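Local coordinates for protein methyltransferase 1 (Methanosarcina barkeri, PDB 2I2X) that transfers the methyl group of methanol to the cob(I)amide cofactor carried by its partner corrinoid protein MtaC, a zinc-dependent step of methanogenesis, at residues G127-E131 with V163-K169. Coordinates in Å, arbitrary orientation, origin at the centre of the assembly. Numbering follows the deposited sequence.
Sequences GDIRE and VESMGGK. With ZN (zinc ion), chain Q; K (potassium ion), chain S.
One buried carboxylate, Asp128 (chi1 t), ties the two loops together: OD2 accepts Met166 N at 2.9 Å, while Arg130 grips it side-on, NE to OD1 and NH2 to OD2 of Asp128 both 2.9 Å. The loops follow neighbouring parallel strands of the TIM barrel, 119-126 and 160-163, and lie closest at Asp128 and Ser165 (CA to CA 5.6 Å). The backbone makes an inverse gamma turn centred on Arg130 (Glu131 N to Ile129 O 2.7 Å); Arg130 NH1 is salt-bridged to Asp195. Water 1 links Asp128 N (2.8 Å) to Glu164 O (3.1 Å). Met166, mtm, lays CE 3.4 Å from Asp128 OD1 and opens a type II turn to Lys169, with Gly168 (phi 83°) as N-cap of helix 169-176. There Lys169 NZ, beside the cobamide, makes a long salt bridge to Glu131 OE1 (3.6 Å); Glu131 OE2 pairs with Arg159 of a neighbouring MtaB subunit. The Glu164 carboxylate binds zinc (OE1 2.1 Å) and potassium (OE2 2.4 Å). Arg130 thus holds Asp128 to accept Met166 N, probably steadying the loop bearing metal ligand Glu164 and cofactor-contacting Lys169.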
loop_
_atom_site.group_PDB
_atom_site.type_symbol
_atom_site.label_atom_id
_atom_site.label_comp_id
_atom_site.label_asym_id
_atom_site.label_seq_id
_atom_site.Cartn_x
_atom_site.Cartn_y
_atom_site.Cartn_z
ATOM N N GLY A 127 1.530 22.350 -11.570
ATOM C CA GLY A 127 1.180 23.054 -10.334
ATOM C C GLY A 127 0.538 24.437 -10.524
ATOM O O GLY A 127 0.963 25.217 -11.380
ATOM N N ASP A 128 -0.485 24.752 -9.730
ATOM C CA ASP A 128 -1.050 26.100 -9.779
ATOM C C ASP A 128 -0.107 27.018 -9.063
ATOM O O ASP A 128 -0.196 27.202 -7.858
ATOM C CB ASP A 128 -2.465 26.211 -9.193
ATOM C CG ASP A 128 -3.212 27.464 -9.714
ATOM O OD1 ASP A 128 -2.517 28.423 -10.129
ATOM O OD2 ASP A 128 -4.471 27.494 -9.696
ATOM N N ILE A 129 0.817 27.580 -9.827
ATOM C CA ILE A 129 1.872 28.414 -9.278
ATOM C C ILE A 129 1.466 29.900 -9.112
ATOM O O ILE A 129 2.266 30.702 -8.630
ATOM C CB ILE A 129 3.140 28.311 -10.153
ATOM C CG1 ILE A 129 2.858 28.769 -11.599
ATOM C CG2 ILE A 129 3.662 26.924 -10.137
ATOM C CD1 ILE A 129 4.113 28.992 -12.457
ATOM N N ARG A 130 0.236 30.260 -9.488
ATOM C CA ARG A 130 -0.226 31.663 -9.460
ATOM C C ARG A 130 -0.484 32.193 -8.036
ATOM O O ARG A 130 -1.591 32.593 -7.693
ATOM C CB ARG A 130 -1.476 31.833 -10.332
ATOM C CG ARG A 130 -1.302 31.404 -11.792
ATOM C CD ARG A 130 -2.637 31.320 -12.525
ATOM N NE ARG A 130 -3.586 30.428 -11.852
ATOM C CZ ARG A 130 -4.911 30.540 -11.898
ATOM N NH1 ARG A 130 -5.506 31.524 -12.595
ATOM N NH2 ARG A 130 -5.654 29.665 -11.229
ATOM N N GLU A 131 0.565 32.185 -7.219
ATOM C CA GLU A 131 0.494 32.587 -5.812
ATOM C C GLU A 131 1.896 32.984 -5.277
ATOM O O GLU A 131 2.903 32.456 -5.749
ATOM C CB GLU A 131 -0.092 31.444 -4.994
ATOM C CG GLU A 131 -0.124 31.694 -3.521
ATOM C CD GLU A 131 -0.994 30.727 -2.766
ATOM O OE1 GLU A 131 -0.717 29.507 -2.820
ATOM O OE2 GLU A 131 -1.935 31.199 -2.084
ATOM N N VAL A 163 -4.621 20.317 -13.901
ATOM C CA VAL A 163 -4.109 21.144 -12.811
ATOM C C VAL A 163 -5.115 20.997 -11.698
ATOM O O VAL A 163 -6.271 20.710 -11.960
ATOM C CB VAL A 163 -3.987 22.675 -13.193
ATOM C CG1 VAL A 163 -5.240 23.192 -13.845
ATOM C CG2 VAL A 163 -3.680 23.532 -11.952
ATOM N N GLU A 164 -4.675 21.190 -10.468
ATOM C CA GLU A 164 -5.594 21.363 -9.353
ATOM C C GLU A 164 -5.624 22.855 -9.026
ATOM O O GLU A 164 -4.781 23.336 -8.274
ATOM C CB GLU A 164 -5.093 20.608 -8.129
ATOM C CG GLU A 164 -4.401 19.345 -8.486
ATOM C CD GLU A 164 -4.654 18.240 -7.490
ATOM O OE1 GLU A 164 -5.270 18.483 -6.445
ATOM O OE2 GLU A 164 -4.223 17.099 -7.740
ATOM N N SER A 165 -6.565 23.586 -9.603
ATOM C CA SER A 165 -6.496 25.052 -9.533
ATOM C C SER A 165 -7.073 25.674 -8.251
ATOM O O SER A 165 -7.890 25.062 -7.579
ATOM C CB SER A 165 -7.031 25.706 -10.805
ATOM O OG SER A 165 -8.369 25.365 -11.070
ATOM N N MET A 166 -6.624 26.885 -7.927
ATOM C CA MET A 166 -6.835 27.486 -6.626
ATOM C C MET A 166 -7.910 28.598 -6.579
ATOM O O MET A 166 -8.104 29.250 -5.537
ATOM C CB MET A 166 -5.514 28.063 -6.119
ATOM C CG MET A 166 -4.358 27.101 -5.908
ATOM S SD MET A 166 -2.827 28.019 -5.430
ATOM C CE MET A 166 -2.577 29.158 -6.809
ATOM N N GLY A 167 -8.616 28.828 -7.680
ATOM C CA GLY A 167 -9.684 29.845 -7.661
ATOM C C GLY A 167 -10.619 29.717 -6.461
ATOM O O GLY A 167 -11.229 28.669 -6.244
ATOM N N GLY A 168 -10.729 30.778 -5.676
ATOM C CA GLY A 168 -11.648 30.789 -4.537
ATOM C C GLY A 168 -11.094 30.147 -3.265
ATOM O O GLY A 168 -11.785 30.083 -2.236
ATOM N N LYS A 169 -9.853 29.674 -3.316
ATOM C CA LYS A 169 -9.229 29.007 -2.179
ATOM C C LYS A 169 -9.201 29.871 -0.902
ATOM O O LYS A 169 -9.512 29.387 0.195
ATOM C CB LYS A 169 -7.822 28.548 -2.597
ATOM C CG LYS A 169 -6.931 28.000 -1.513
ATOM C CD LYS A 169 -5.706 27.317 -2.126
ATOM C CE LYS A 169 -4.503 28.230 -2.251
ATOM N NZ LYS A 169 -3.583 28.097 -1.101
HETATM ZN ZN ZN Q . -5.900 16.783 -5.340
HETATM K K K S . -3.315 15.708 -5.974
HETATM O O HOH W 1 -1.746 23.025 -7.923
HETATM O O HOH W 2 -4.132 31.242 -0.437
#